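PDB 1T6C: exopolyphosphatase from Aquifex aeolicus, which probably hydrolyses phosphoanhydride bonds, as in inorganic polyphosphate and guanosine pentaphosphate, as a calcium-binding member of the Ppx/GppA family with an actin-like fold. Local coordinates for residues 213-218 with 276-281. Numbering follows the deposited sequence.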
loop_
_atom_site.group_PDB
_atom_site.type_symbol
_atom_site.label_atom_id
_atom_site.label_comp_id
_atom_site.label_asym_id
_atom_site.label_seq_id
_atom_site.Cartn_x
_atom_site.Cartn_y
_atom_site.Cartn_z
ATOM N N GLY A 213 4.366 1.803 1.792
ATOM C CA GLY A 213 3.158 1.945 2.591
ATOM C C GLY A 213 3.225 3.109 3.544
ATOM O O GLY A 213 4.259 3.771 3.701
ATOM N N GLY A 214 2.110 3.296 4.254
ATOM C CA GLY A 214 1.915 4.421 5.140
ATOM C C GLY A 214 2.809 4.456 6.350
ATOM O O GLY A 214 3.210 5.529 6.826
ATOM N N THR A 215 3.143 3.282 6.870
ATOM C CA THR A 215 4.054 3.230 7.992
ATOM C C THR A 215 5.448 3.736 7.608
ATOM O O THR A 215 5.992 4.618 8.264
ATOM C CB THR A 215 4.154 1.801 8.558
ATOM O OG1 THR A 215 2.849 1.359 9.008
ATOM C CG2 THR A 215 5.073 1.830 9.770
ATOM N N ILE A 216 6.014 3.146 6.571
ATOM C CA ILE A 216 7.416 3.427 6.245
ATOM C C ILE A 216 7.640 4.845 5.683
ATOM O O ILE A 216 8.676 5.477 5.944
ATOM C CB ILE A 216 7.997 2.302 5.363
ATOM C CG1 ILE A 216 9.524 2.274 5.487
ATOM C CG2 ILE A 216 7.502 2.426 3.951
ATOM C CD1 ILE A 216 10.033 1.734 6.811
ATOM N N THR A 217 6.669 5.396 4.960
ATOM C CA THR A 217 6.817 6.757 4.472
ATOM C C THR A 217 6.661 7.741 5.628
ATOM O O THR A 217 7.325 8.760 5.656
ATOM C CB THR A 217 5.830 7.126 3.338
ATOM O OG1 THR A 217 4.477 6.801 3.706
ATOM C CG2 THR A 217 6.129 6.312 2.078
ATOM N N THR A 218 5.776 7.451 6.575
ATOM C CA THR A 218 5.692 8.279 7.784
ATOM C C THR A 218 6.982 8.226 8.560
ATOM O O THR A 218 7.476 9.263 8.988
ATOM C CB THR A 218 4.533 7.838 8.653
ATOM O OG1 THR A 218 3.307 8.019 7.927
ATOM C CG2 THR A 218 4.436 8.708 9.888
ATOM N N ALA A 276 3.058 -1.460 15.388
ATOM C CA ALA A 276 3.049 -2.770 14.741
ATOM C C ALA A 276 3.630 -2.693 13.364
ATOM O O ALA A 276 4.397 -3.582 12.958
ATOM C CB ALA A 276 1.608 -3.368 14.684
ATOM N N GLY A 277 3.287 -1.646 12.615
ATOM C CA GLY A 277 3.858 -1.447 11.302
ATOM C C GLY A 277 5.357 -1.311 11.360
ATOM O O GLY A 277 6.067 -1.898 10.564
ATOM N N ILE A 278 5.841 -0.483 12.279
ATOM C CA ILE A 278 7.285 -0.273 12.396
ATOM C C ILE A 278 7.953 -1.602 12.712
ATOM O O ILE A 278 9.005 -1.916 12.151
ATOM C CB ILE A 278 7.600 0.763 13.470
ATOM C CG1 ILE A 278 7.067 2.132 13.081
ATOM C CG2 ILE A 278 9.109 0.880 13.654
ATOM C CD1 ILE A 278 7.067 3.105 14.250
ATOM N N GLY A 279 7.353 -2.415 13.564
ATOM C CA GLY A 279 7.908 -3.712 13.940
ATOM C C GLY A 279 8.065 -4.684 12.790
ATOM O O GLY A 279 9.068 -5.429 12.729
ATOM N N ILE A 280 7.118 -4.667 11.850
ATOM C CA ILE A 280 7.207 -5.512 10.687
ATOM C C ILE A 280 8.478 -5.179 9.926
ATOM O O ILE A 280 9.206 -6.071 9.516
ATOM C CB ILE A 280 5.966 -5.355 9.744
ATOM C CG1 ILE A 280 4.736 -5.973 10.386
ATOM C CG2 ILE A 280 6.286 -5.982 8.354
ATOM C CD1 ILE A 280 3.463 -5.685 9.602
ATOM N N PHE A 281 8.740 -3.905 9.711
ATOM C CA PHE A 281 9.944 -3.520 8.950
ATOM C C PHE A 281 11.203 -3.791 9.735
ATOM O O PHE A 281 12.206 -4.204 9.142
ATOM C CB PHE A 281 9.871 -2.059 8.548
ATOM C CG PHE A 281 8.895 -1.819 7.430
ATOM C CD1 PHE A 281 7.606 -1.382 7.697
ATOM C CD2 PHE A 281 9.241 -2.110 6.126
ATOM C CE1 PHE A 281 6.707 -1.226 6.665
ATOM C CE2 PHE A 281 8.320 -1.964 5.096
ATOM C CZ PHE A 281 7.085 -1.513 5.366
#
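Thr-215 and Ile-216, in the first turn of helix 214-223, pack on Gly-277, Ile-278 and Phe-281 of helix 274-288. This is a buried helix-helix crossing in the actin-like fold of the Ppx/GppA family. The two short segments run almost at right angles (85°), their axes coming to 9.2 Å at closest. Gly-213 takes the N-cap position, just after strand 208-212. The Thr-215 side chain packs against the backbone of helix 274-288 at Gly-277 and Ile-278. With OG1 anti to the carbonyl carbon (chi1 -60°), CG2 is carried against the second helix. Thr-215 CG2 comes to 3.5 Å from Ile-278 N. The same methyl touches CG1 of Ile-278. Gly-277 has no side chain, and Gly-277 CA lies 5.7 Å from Thr-215 CA, the closest CA pair of the crossing. The Thr-215 hydroxyl is hydrogen-bonded to OE1 of Gln-145, which lies in sequence between the calcium ligands Asp-144 and Gly-146. Thr-215 thus links the crossing to the neighbourhood of the metal site. Ile-216 CB stands 3.9 Å from Phe-281 CZ. Ile-216 CD1 makes a CH-pi contact over one face, 4.0 Å from the Phe-281 centroid and 19° off the ring normal, shifted toward CG. Leu-293 of strand 292-296 touches both side chains. Further along, Thr-218 OG1 donates to Gly-214 O at 2.7 Å, nearly in line with the carbonyl, and this oxygen also accepts from Thr-218 N.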